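Local atomic coordinates of cryptic loci regulator 2 (Schizosaccharomyces pombe 972h-, PDB entry 5IKJ), a protein that promotes transcriptional silencing of heterochromatin, acting upstream of histone deacetylases and supporting gene silencing by the SHREC repressor complex. Residues R226-C231 against P361-P366; W238-R243 against W495-F500; E246-D251 against A307-W312; Q407-M412 against G429-Q434. All coordinates share one frame; numbering follows the deposited sequence.

Contact 1. Residues R226-C231 against P361-P366; sequences RMFHEC and PLTVLP
Phe-228 of helix 214-237 packs against Thr-363, Leu-365 and Pro-366 in a buried helix-to-loop contact near the centre of the chain, with no hydrogen bond across it. The loop follows strand 353-355 and leads to strand 377-384. CG of Phe-228 stands anti to the backbone N (chi1 166°), and the ring reaches from the helix toward the loop. Over one face lies the pyrrolidine of Pro-366, whose CD sits 3.7 Å from the ring centroid and only 15° off the normal, a CH-pi contact. The methyl CG2 of Thr-363 meets the rim near the ring plane, 4.1 Å from Phe-228 CE2. Leu-365 CD1 approaches obliquely, 4.1 Å from Phe-228 CD2. Next along the helix, His-229 carries Phe-228 CD2 over the centre of its imidazole and touches Leu-365 CD1 with NE2 at 4.2 Å; that nitrogen is hydrogen-bonded to Gly-69 O, which would help fix the rotation of the ring. Tyr-380 of strand 377-384 and an apolar side chain of the other protein chain also pack on Phe-228. With proline CH groups set over its face, Phe-228 is an example of the proline-aromatic CH-pi motif, here joining a long helix to an irregular loop.

Contact 2. Residues W238-R243 against W495-F500; sequences WPSSYR and WYEPWF
Tyr-242 receives the tip of Phe-500 over one face of its ring, CZ of the phenylalanine standing 3.2 Å above the plane and displaced toward the rim. The planes are inclined at 46° and the centroids lie 4.8 Å apart, so the pair is oblique. The fit is tight: Phe-500 CZ is 3.3 Å from Tyr-242 CZ, and Phe-500 CE2 lies close to the phenol oxygen. Phe-500 gets there with CG anti to its backbone N (chi1 -166°), at the end of a type I turn that starts at Glu-497. Ser-240, at the centre of an inverse gamma turn, turns its hydroxyl to the same turn and gives a weak hydrogen bond, OG to Glu-497 OE1, of 3.0 Å. The glutamate chain bends at chi2 (73°), while its other oxygen, OE2, is held by a salt bridge to Arg-462. CB of Glu-497 lies over the centre of the Trp-499 indole, 3.7 Å above its plane. Behind the contact Ser-241 OG donates to Trp-238 O at 2.7 Å, bracing loop 238-243 on itself. Helix 461-469 supplies Arg-462 against Pro-239, Phe-284 of helix 278-285 packs on Pro-239, Ser-240 and Trp-499, and Pro-311 of strand 309-311 touches both Tyr-242 and Phe-500.

Contact 3. Residues E246-D251 against A307-W312; sequences EVVWID and ADIEPW
Trp-249 and Trp-312 form an offset stack, their six-membered rings 4.4 Å apart between centroids and 11° from parallel, with Trp-312 CZ3 over the rim of the Trp-249 face. On the opposite face of Trp-312 lies Val-247 CG1, 4.0 Å from the six-membered ring centroid in a CH-pi contact, so this indole is held between two side chains of strand 247-252. CG of Trp-312 is anti to its backbone N (chi1 -177°), and from there the indole reaches between them. Trp-249 NE1 gives a weak, bent bond to Trp-312 O and is also hydrogen-bonded to His-315 O. The backbones beneath are paired antiparallel: Trp-249 N binds Glu-310 O at 2.9 Å, Glu-310 N returns the bond to Trp-249 O, and Asp-251 N reaches Asp-308 O. Among the other side chains, Val-248 CG2 and Ile-309 CG2 are pressed together at 3.4 Å, closer than usual for carbons, and Ile-250 CD1 lies beside Ile-309 CG1. A water bridges Val-247 and Trp-312, donating to Val-247 O at 2.9 Å and accepting from Trp-312 N. An alanine in place of Trp-249 would probably leave one face of Trp-312 without its stacking partner and His-315 O without the indole N-H. Further out, His-315 and His-324 meet Trp-249 edge-to-face, Pro-258 of the adjoining strand touches both indoles, and Ala-327 packs on Trp-312. Short strand 309-311 is thus one of the two outermost strands of a five-stranded antiparallel sheet, with the tryptophan pair next to it.

Contact 4. Residues Q407-M412 against G429-Q434; sequences QKTSFM and GSLWTQ
Phe-411 and Trp-432 are a hydrogen-bonded antiparallel pair, and Trp-432 N binds Phe-411 O at 3.0 Å. Ser-410 stands with Phe-411 opposite the same tryptophan, a classic beta bulge: the amide of Ser-410 donates to Trp-432 O, in a bond modelled so short that its length is doubtful, and Phe-411 N adds only a weak bond. Side-chain hydroxyls extend the polar pairing past the bulge. Thr-433 OG1 donates to Lys-408 O at 2.7 Å, its oxygen placed anti to the backbone N (chi1 -169°), and Ser-410 OG accepts the amide N-H of Gln-434 at 3.0 Å. Within its own strand Trp-432 gives its indole N-H to Ser-430 OG, a bond of 156° that would help hold the ring in its rotation. The aromatic contact is partial, for the Phe-411 ring and the five-membered ring of Trp-432 are near parallel but slid apart, and Phe-411 CE1 rests on Trp-432 CB at 3.5 Å. Apolar packing occupies the other face of the sheet. Met-412 bends at its end, so that CE touches Leu-431 CD2 at 3.9 Å and SD lies 3.8 Å from Gly-429 N. An alanine in place of Met-412 would probably open a gap beside Gly-429 and leave Leu-431 CD2 without the CE methyl, with CB alone still touching it. Leu-431 also meets Thr-409 and Ile-397, and an apolar side chain of another protein chain. The chemistry implies a hairpin whose irregular end adds Ser-410 and Thr-433 hydroxyls to its backbone bonds, while the regular end combines backbone pairing with apolar packing.

In the fold
From the N terminus the chain runs through the zinc-bearing part before helix 214-237 opens contact 1; the loop after it opens contact 2, and strand 247-252 opens contact 3. Contact 3 closes first, at strand 309-311, completing the five-stranded sheet inside the loops closed by contacts 1 and 2. Contact 1 then closes at 361-366, while contact 2 remains open, so these two cross. Contact 4 follows contact 1 in series, closing a hairpin of the mixed sheet nested within contact 2, which closes last at 495-500. Contact 2 touches contacts 3 and 4 in space: Tyr-242 OH probably bonds Ile-309 O of contact 3, and Trp-495 NE1 probably bonds Gln-434 OE1 of contact 4, tying the two sheets together.

Contact 1. Residues R226-C231 against P361-P366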
# COMPACT_ATOMS: atom_id res chain seq x y z
N ARG A 226 0.65 -4.56 2.90
CA ARG A 226 -0.65 -4.28 2.35
C ARG A 226 -0.88 -2.78 2.23
O ARG A 226 -1.49 -2.32 1.28
CB ARG A 226 -1.75 -4.94 3.18
CG ARG A 226 -1.76 -6.46 3.06
CD ARG A 226 -3.05 -7.07 3.55
NE ARG A 226 -3.34 -6.74 4.93
CZ ARG A 226 -4.27 -5.88 5.30
NH1 ARG A 226 -4.45 -5.63 6.58
NH2 ARG A 226 -5.03 -5.28 4.40
N MET A 227 -0.38 -2.01 3.18
CA MET A 227 -0.55 -0.57 3.11
C MET A 227 0.15 -0.03 1.87
O MET A 227 -0.39 0.80 1.16
CB MET A 227 -0.01 0.12 4.34
CG MET A 227 -0.18 1.63 4.29
SD MET A 227 0.28 2.41 5.83
CE MET A 227 1.98 1.89 5.96
N PHE A 228 1.37 -0.50 1.62
CA PHE A 228 2.11 -0.06 0.44
C PHE A 228 1.30 -0.30 -0.82
O PHE A 228 1.19 0.58 -1.68
CB PHE A 228 3.45 -0.80 0.36
CG PHE A 228 4.13 -0.66 -0.97
CD1 PHE A 228 4.89 0.45 -1.27
CD2 PHE A 228 4.01 -1.66 -1.93
CE1 PHE A 228 5.51 0.58 -2.49
CE2 PHE A 228 4.63 -1.54 -3.15
CZ PHE A 228 5.38 -0.42 -3.44
N HIS A 229 0.71 -1.49 -0.95
CA HIS A 229 -0.04 -1.82 -2.16
C HIS A 229 -1.39 -1.11 -2.20
O HIS A 229 -1.89 -0.81 -3.29
CB HIS A 229 -0.21 -3.33 -2.27
CG HIS A 229 1.03 -4.04 -2.72
ND1 HIS A 229 1.52 -3.91 -4.00
CD2 HIS A 229 1.88 -4.86 -2.07
CE1 HIS A 229 2.62 -4.64 -4.12
NE2 HIS A 229 2.86 -5.23 -2.96
N GLU A 230 -1.99 -0.84 -1.04
CA GLU A 230 -3.17 0.02 -1.02
C GLU A 230 -2.82 1.42 -1.51
O GLU A 230 -3.59 2.03 -2.26
CB GLU A 230 -3.75 0.08 0.40
CG GLU A 230 -5.08 0.81 0.49
CD GLU A 230 -5.57 0.95 1.92
OE1 GLU A 230 -5.09 0.19 2.79
OE2 GLU A 230 -6.43 1.82 2.17
N CYS A 231 -1.66 1.93 -1.09
CA CYS A 231 -1.19 3.22 -1.57
C CYS A 231 -0.94 3.19 -3.08
O CYS A 231 -1.44 4.04 -3.82
CB CYS A 231 0.09 3.60 -0.83
SG CYS A 231 0.74 5.21 -1.24
N PRO A 361 8.34 -2.99 -15.64
CA PRO A 361 9.28 -2.92 -14.51
C PRO A 361 8.71 -3.64 -13.30
O PRO A 361 7.55 -3.42 -12.93
CB PRO A 361 9.43 -1.42 -14.26
CG PRO A 361 8.10 -0.86 -14.65
CD PRO A 361 7.56 -1.74 -15.77
N LEU A 362 9.52 -4.50 -12.69
CA LEU A 362 9.06 -5.23 -11.52
C LEU A 362 8.84 -4.28 -10.34
O LEU A 362 9.56 -3.30 -10.17
CB LEU A 362 10.07 -6.31 -11.13
CG LEU A 362 10.20 -7.54 -12.04
CD1 LEU A 362 11.12 -8.56 -11.40
CD2 LEU A 362 8.84 -8.16 -12.35
N THR A 363 7.82 -4.59 -9.55
CA THR A 363 7.52 -3.83 -8.34
C THR A 363 8.35 -4.40 -7.19
O THR A 363 8.19 -5.57 -6.82
CB THR A 363 6.03 -3.91 -8.02
OG1 THR A 363 5.27 -3.35 -9.10
CG2 THR A 363 5.71 -3.14 -6.74
N VAL A 364 9.22 -3.57 -6.63
CA VAL A 364 10.11 -3.98 -5.54
C VAL A 364 9.51 -3.52 -4.22
O VAL A 364 9.22 -2.33 -4.05
CB VAL A 364 11.53 -3.43 -5.74
CG1 VAL A 364 12.46 -3.96 -4.65
CG2 VAL A 364 12.06 -3.81 -7.11
N LEU A 365 9.35 -4.45 -3.30
CA LEU A 365 8.69 -4.17 -2.03
C LEU A 365 9.65 -3.41 -1.12
O LEU A 365 10.69 -3.96 -0.74
CB LEU A 365 8.26 -5.47 -1.37
CG LEU A 365 7.46 -5.39 -0.07
CD1 LEU A 365 6.10 -4.77 -0.32
CD2 LEU A 365 7.32 -6.80 0.50
N PRO A 366 9.35 -2.18 -0.73
CA PRO A 366 10.24 -1.46 0.18
C PRO A 366 10.04 -1.89 1.62
O PRO A 366 8.94 -2.24 2.05
CB PRO A 366 9.82 0.01 -0.01
CG PRO A 366 8.38 -0.08 -0.31
CD PRO A 366 8.17 -1.36 -1.10

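Contact 2. Residues W238-R243 against W495-F500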
# COMPACT_ATOMS: atom_id res chain seq x y z
N TRP A 238 -4.97 1.46 -9.60
CA TRP A 238 -6.40 1.68 -9.79
C TRP A 238 -6.81 2.99 -9.12
O TRP A 238 -7.64 3.00 -8.20
CB TRP A 238 -7.21 0.50 -9.25
CG TRP A 238 -6.57 -0.83 -9.51
CD1 TRP A 238 -5.90 -1.61 -8.62
CD2 TRP A 238 -6.54 -1.53 -10.76
NE1 TRP A 238 -5.46 -2.76 -9.23
CE2 TRP A 238 -5.83 -2.74 -10.54
CE3 TRP A 238 -7.03 -1.27 -12.04
CZ2 TRP A 238 -5.61 -3.67 -11.56
CZ3 TRP A 238 -6.81 -2.19 -13.05
CH2 TRP A 238 -6.11 -3.38 -12.80
N PRO A 239 -6.24 4.11 -9.55
CA PRO A 239 -6.42 5.36 -8.80
C PRO A 239 -7.80 5.99 -8.94
O PRO A 239 -8.26 6.65 -8.00
CB PRO A 239 -5.33 6.27 -9.38
CG PRO A 239 -5.11 5.76 -10.76
CD PRO A 239 -5.29 4.27 -10.67
N SER A 240 -8.47 5.83 -10.08
CA SER A 240 -9.78 6.46 -10.29
C SER A 240 -10.83 5.59 -9.61
O SER A 240 -11.45 4.73 -10.24
CB SER A 240 -10.06 6.65 -11.77
OG SER A 240 -11.03 7.66 -11.98
N SER A 241 -11.02 5.81 -8.32
CA SER A 241 -11.80 4.89 -7.50
C SER A 241 -12.07 5.53 -6.15
O SER A 241 -11.48 6.56 -5.80
CB SER A 241 -11.06 3.56 -7.33
OG SER A 241 -9.79 3.77 -6.74
N TYR A 242 -12.97 4.91 -5.40
CA TYR A 242 -13.20 5.27 -4.01
C TYR A 242 -12.33 4.41 -3.10
O TYR A 242 -11.93 3.30 -3.45
CB TYR A 242 -14.68 5.12 -3.66
CG TYR A 242 -15.55 6.12 -4.37
CD1 TYR A 242 -15.81 7.37 -3.82
CD2 TYR A 242 -16.11 5.82 -5.61
CE1 TYR A 242 -16.60 8.29 -4.48
CE2 TYR A 242 -16.91 6.74 -6.27
CZ TYR A 242 -17.14 7.97 -5.70
OH TYR A 242 -17.93 8.89 -6.36
N ARG A 243 -12.04 4.95 -1.92
CA ARG A 243 -10.98 4.42 -1.08
C ARG A 243 -11.52 3.88 0.24
O ARG A 243 -12.53 4.37 0.76
CB ARG A 243 -9.91 5.49 -0.83
CG ARG A 243 -9.21 5.91 -2.11
CD ARG A 243 -8.31 7.12 -1.94
NE ARG A 243 -7.52 7.34 -3.15
CZ ARG A 243 -6.82 8.45 -3.40
NH1 ARG A 243 -6.81 9.46 -2.54
NH2 ARG A 243 -6.12 8.54 -4.53
N TRP A 495 -8.19 15.53 -5.52
CA TRP A 495 -8.44 15.81 -6.92
C TRP A 495 -8.99 14.55 -7.57
O TRP A 495 -8.44 13.45 -7.38
CB TRP A 495 -7.15 16.25 -7.62
CG TRP A 495 -7.28 16.43 -9.11
CD1 TRP A 495 -7.57 17.59 -9.77
CD2 TRP A 495 -7.11 15.42 -10.12
NE1 TRP A 495 -7.59 17.36 -11.13
CE2 TRP A 495 -7.31 16.04 -11.37
CE3 TRP A 495 -6.80 14.06 -10.08
CZ2 TRP A 495 -7.22 15.34 -12.57
CZ3 TRP A 495 -6.72 13.37 -11.28
CH2 TRP A 495 -6.92 14.01 -12.50
N TYR A 496 -10.08 14.69 -8.32
CA TYR A 496 -10.71 13.57 -8.99
C TYR A 496 -10.55 13.70 -10.49
O TYR A 496 -10.51 14.80 -11.04
CB TYR A 496 -12.20 13.48 -8.63
CG TYR A 496 -12.48 13.21 -7.17
CD1 TYR A 496 -12.38 11.93 -6.65
CD2 TYR A 496 -12.85 14.24 -6.31
CE1 TYR A 496 -12.63 11.67 -5.32
CE2 TYR A 496 -13.11 13.99 -4.98
CZ TYR A 496 -13.00 12.71 -4.49
OH TYR A 496 -13.25 12.46 -3.16
N GLU A 497 -10.45 12.55 -11.16
CA GLU A 497 -10.32 12.53 -12.60
C GLU A 497 -11.51 13.29 -13.22
O GLU A 497 -12.59 13.33 -12.63
CB GLU A 497 -10.27 11.09 -13.12
CG GLU A 497 -9.00 10.33 -12.73
CD GLU A 497 -8.96 9.94 -11.26
OE1 GLU A 497 -9.99 10.11 -10.58
OE2 GLU A 497 -7.91 9.47 -10.79
N PRO A 498 -11.32 13.90 -14.39
CA PRO A 498 -12.35 14.82 -14.90
C PRO A 498 -13.69 14.15 -15.15
O PRO A 498 -14.73 14.82 -15.07
CB PRO A 498 -11.73 15.37 -16.19
CG PRO A 498 -10.72 14.35 -16.60
CD PRO A 498 -10.20 13.74 -15.33
N TRP A 499 -13.71 12.85 -15.46
CA TRP A 499 -14.96 12.14 -15.65
C TRP A 499 -15.58 11.66 -14.34
O TRP A 499 -16.72 11.20 -14.34
CB TRP A 499 -14.75 10.93 -16.56
CG TRP A 499 -13.81 9.90 -15.98
CD1 TRP A 499 -14.11 8.96 -15.03
CD2 TRP A 499 -12.43 9.71 -16.31
NE1 TRP A 499 -13.00 8.21 -14.75
CE2 TRP A 499 -11.95 8.65 -15.52
CE3 TRP A 499 -11.55 10.34 -17.19
CZ2 TRP A 499 -10.64 8.19 -15.59
CZ3 TRP A 499 -10.24 9.89 -17.26
CH2 TRP A 499 -9.80 8.83 -16.47
N PHE A 500 -14.84 11.77 -13.23
CA PHE A 500 -15.25 11.11 -11.99
C PHE A 500 -16.53 11.70 -11.42
O PHE A 500 -17.30 10.99 -10.77
CB PHE A 500 -14.12 11.21 -10.96
CG PHE A 500 -14.28 10.30 -9.79
CD1 PHE A 500 -13.89 8.97 -9.86
CD2 PHE A 500 -14.81 10.76 -8.60
CE1 PHE A 500 -14.04 8.13 -8.78
CE2 PHE A 500 -14.96 9.92 -7.51
CZ PHE A 500 -14.57 8.61 -7.60

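Contact 3. Residues E246-D251 against A307-W312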
# COMPACT_ATOMS: atom_id res chain seq x y z
N GLU A 246 -13.52 5.74 3.30
CA GLU A 246 -14.07 7.04 2.93
C GLU A 246 -15.58 7.08 3.16
O GLU A 246 -16.28 6.06 3.05
CB GLU A 246 -13.78 7.36 1.46
CG GLU A 246 -12.31 7.54 1.14
CD GLU A 246 -12.10 8.20 -0.21
OE1 GLU A 246 -11.33 9.19 -0.27
OE2 GLU A 246 -12.69 7.73 -1.20
N VAL A 247 -16.08 8.27 3.48
CA VAL A 247 -17.50 8.53 3.62
C VAL A 247 -18.01 9.09 2.29
O VAL A 247 -17.47 10.08 1.79
CB VAL A 247 -17.78 9.50 4.78
CG1 VAL A 247 -19.23 9.96 4.78
CG2 VAL A 247 -17.43 8.83 6.11
N VAL A 248 -19.04 8.45 1.73
CA VAL A 248 -19.51 8.75 0.39
C VAL A 248 -21.03 8.87 0.41
O VAL A 248 -21.68 8.64 1.43
CB VAL A 248 -19.06 7.68 -0.63
CG1 VAL A 248 -17.55 7.48 -0.57
CG2 VAL A 248 -19.79 6.36 -0.39
N TRP A 249 -21.59 9.23 -0.74
CA TRP A 249 -23.03 9.20 -0.97
C TRP A 249 -23.36 8.01 -1.85
O TRP A 249 -22.74 7.81 -2.90
CB TRP A 249 -23.52 10.48 -1.64
CG TRP A 249 -23.59 11.67 -0.74
CD1 TRP A 249 -22.83 12.80 -0.81
CD2 TRP A 249 -24.49 11.86 0.37
NE1 TRP A 249 -23.20 13.68 0.18
CE2 TRP A 249 -24.21 13.12 0.92
CE3 TRP A 249 -25.49 11.08 0.94
CZ2 TRP A 249 -24.90 13.63 2.02
CZ3 TRP A 249 -26.18 11.58 2.04
CH2 TRP A 249 -25.88 12.84 2.56
N ILE A 250 -24.33 7.21 -1.41
CA ILE A 250 -24.84 6.09 -2.19
C ILE A 250 -26.16 6.50 -2.83
O ILE A 250 -26.98 7.19 -2.22
CB ILE A 250 -25.02 4.84 -1.31
CG1 ILE A 250 -23.66 4.25 -0.92
CG2 ILE A 250 -25.88 3.79 -2.01
CD1 ILE A 250 -22.77 3.91 -2.10
N ASP A 251 -26.35 6.08 -4.08
CA ASP A 251 -27.56 6.39 -4.84
C ASP A 251 -28.17 5.08 -5.31
O ASP A 251 -27.73 4.50 -6.31
CB ASP A 251 -27.26 7.33 -6.01
CG ASP A 251 -28.50 7.71 -6.78
OD1 ASP A 251 -29.61 7.64 -6.21
OD2 ASP A 251 -28.38 8.09 -7.97
N ALA A 307 -20.44 4.29 -10.48
CA ALA A 307 -21.47 5.11 -11.11
C ALA A 307 -22.62 5.43 -10.16
O ALA A 307 -23.37 6.37 -10.42
CB ALA A 307 -22.01 4.39 -12.35
N ASP A 308 -22.77 4.66 -9.08
CA ASP A 308 -23.82 4.89 -8.10
C ASP A 308 -23.28 5.46 -6.80
O ASP A 308 -23.96 5.41 -5.77
CB ASP A 308 -24.57 3.58 -7.83
CG ASP A 308 -25.37 3.11 -9.02
OD1 ASP A 308 -26.43 3.70 -9.31
OD2 ASP A 308 -24.94 2.13 -9.67
N ILE A 309 -22.06 6.00 -6.82
CA ILE A 309 -21.44 6.60 -5.64
C ILE A 309 -20.92 7.97 -6.02
O ILE A 309 -20.37 8.16 -7.12
CB ILE A 309 -20.29 5.72 -5.09
CG1 ILE A 309 -20.76 4.27 -4.97
CG2 ILE A 309 -19.81 6.28 -3.75
CD1 ILE A 309 -19.73 3.32 -4.39
N GLU A 310 -21.09 8.93 -5.12
CA GLU A 310 -20.62 10.29 -5.33
C GLU A 310 -19.81 10.74 -4.13
O GLU A 310 -20.10 10.33 -3.00
CB GLU A 310 -21.79 11.26 -5.56
CG GLU A 310 -22.69 10.84 -6.71
CD GLU A 310 -23.32 12.02 -7.43
OE1 GLU A 310 -23.92 12.88 -6.75
OE2 GLU A 310 -23.20 12.09 -8.67
N PRO A 311 -18.78 11.57 -4.33
CA PRO A 311 -17.98 12.03 -3.19
C PRO A 311 -18.83 12.81 -2.20
O PRO A 311 -19.81 13.46 -2.57
CB PRO A 311 -16.91 12.91 -3.83
CG PRO A 311 -16.87 12.49 -5.26
CD PRO A 311 -18.27 12.10 -5.60
N TRP A 312 -18.44 12.74 -0.93
CA TRP A 312 -19.21 13.38 0.13
C TRP A 312 -19.45 14.86 -0.15
O TRP A 312 -20.50 15.40 0.22
CB TRP A 312 -18.49 13.22 1.47
CG TRP A 312 -19.26 13.80 2.61
CD1 TRP A 312 -18.96 14.94 3.31
CD2 TRP A 312 -20.46 13.29 3.18
NE1 TRP A 312 -19.90 15.16 4.28
CE2 TRP A 312 -20.84 14.16 4.23
CE3 TRP A 312 -21.27 12.18 2.91
CZ2 TRP A 312 -21.97 13.95 5.00
CZ3 TRP A 312 -22.39 11.97 3.69
CH2 TRP A 312 -22.74 12.85 4.72
O HOH W 1 -15.92 11.30 -0.35

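Contact 4. Residues Q407-M412 against G429-Q434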
# COMPACT_ATOMS: atom_id res chain seq x y z
N GLN A 407 -1.04 30.60 -9.42
CA GLN A 407 -2.47 30.61 -9.15
C GLN A 407 -3.27 29.79 -10.15
O GLN A 407 -4.46 29.52 -9.91
CB GLN A 407 -3.00 32.05 -9.12
CG GLN A 407 -2.16 32.96 -8.24
CD GLN A 407 -2.99 33.81 -7.30
OE1 GLN A 407 -3.18 33.45 -6.13
NE2 GLN A 407 -3.47 34.94 -7.79
N LYS A 408 -2.67 29.37 -11.27
CA LYS A 408 -3.28 28.39 -12.15
C LYS A 408 -3.19 26.97 -11.59
O LYS A 408 -3.51 26.02 -12.30
CB LYS A 408 -2.62 28.42 -13.53
CG LYS A 408 -2.81 29.71 -14.31
CD LYS A 408 -2.29 29.56 -15.73
CE LYS A 408 -1.55 30.80 -16.20
NZ LYS A 408 -2.42 32.00 -16.27
N THR A 409 -2.76 26.81 -10.34
CA THR A 409 -2.56 25.49 -9.76
C THR A 409 -3.90 24.77 -9.64
O THR A 409 -4.81 25.24 -8.96
CB THR A 409 -1.89 25.60 -8.39
OG1 THR A 409 -0.60 26.21 -8.53
CG2 THR A 409 -1.73 24.23 -7.75
N SER A 410 -4.00 23.61 -10.30
CA SER A 410 -5.19 22.77 -10.20
C SER A 410 -5.06 21.75 -9.07
O SER A 410 -6.04 21.48 -8.37
CB SER A 410 -5.44 22.06 -11.52
OG SER A 410 -5.58 22.98 -12.59
N PHE A 411 -3.87 21.18 -8.89
CA PHE A 411 -3.66 20.19 -7.84
C PHE A 411 -2.18 20.13 -7.50
O PHE A 411 -1.32 20.54 -8.28
CB PHE A 411 -4.17 18.81 -8.27
CG PHE A 411 -3.55 18.31 -9.55
CD1 PHE A 411 -2.27 17.76 -9.56
CD2 PHE A 411 -4.25 18.37 -10.74
CE1 PHE A 411 -1.71 17.30 -10.73
CE2 PHE A 411 -3.68 17.90 -11.92
CZ PHE A 411 -2.41 17.37 -11.91
N MET A 412 -1.90 19.60 -6.31
CA MET A 412 -0.55 19.24 -5.91
C MET A 412 -0.35 17.75 -6.12
O MET A 412 -1.20 16.94 -5.74
CB MET A 412 -0.28 19.59 -4.44
CG MET A 412 0.99 18.95 -3.87
SD MET A 412 1.24 19.26 -2.11
CE MET A 412 1.74 20.98 -2.13
N GLY A 429 4.94 18.67 -2.45
CA GLY A 429 4.76 18.12 -3.78
C GLY A 429 4.87 19.21 -4.82
O GLY A 429 5.06 20.39 -4.52
N SER A 430 4.76 18.78 -6.08
CA SER A 430 4.80 19.69 -7.22
C SER A 430 3.39 20.17 -7.55
O SER A 430 2.40 19.47 -7.34
CB SER A 430 5.41 19.00 -8.43
OG SER A 430 4.85 17.71 -8.62
N LEU A 431 3.32 21.39 -8.08
CA LEU A 431 2.06 22.05 -8.40
C LEU A 431 1.83 22.02 -9.91
O LEU A 431 2.75 22.26 -10.69
CB LEU A 431 2.06 23.49 -7.90
CG LEU A 431 2.46 23.67 -6.43
CD1 LEU A 431 2.55 25.15 -6.08
CD2 LEU A 431 1.48 22.96 -5.51
N TRP A 432 0.59 21.72 -10.31
CA TRP A 432 0.25 21.54 -11.71
C TRP A 432 -1.01 22.32 -12.05
O TRP A 432 -1.78 22.72 -11.17
CB TRP A 432 0.01 20.06 -12.04
CG TRP A 432 1.19 19.18 -11.82
CD1 TRP A 432 1.78 18.87 -10.62
CD2 TRP A 432 1.93 18.46 -12.81
NE1 TRP A 432 2.84 18.02 -10.81
CE2 TRP A 432 2.95 17.75 -12.15
CE3 TRP A 432 1.83 18.36 -14.20
CZ2 TRP A 432 3.86 16.95 -12.83
CZ3 TRP A 432 2.74 17.56 -14.88
CH2 TRP A 432 3.74 16.87 -14.19
N THR A 433 -1.20 22.53 -13.35
CA THR A 433 -2.46 23.02 -13.90
C THR A 433 -2.95 22.03 -14.93
O THR A 433 -2.17 21.31 -15.56
CB THR A 433 -2.29 24.41 -14.53
OG1 THR A 433 -3.58 24.96 -14.83
CG2 THR A 433 -1.48 24.34 -15.82
N GLN A 434 -4.27 21.98 -15.11
CA GLN A 434 -4.89 21.09 -16.08
C GLN A 434 -5.65 21.92 -17.11
O GLN A 434 -6.28 22.93 -16.77
CB GLN A 434 -5.84 20.09 -15.41
CG GLN A 434 -7.08 20.72 -14.78
CD GLN A 434 -7.87 19.73 -13.95
OE1 GLN A 434 -8.31 20.05 -12.84
NE2 GLN A 434 -8.08 18.53 -14.48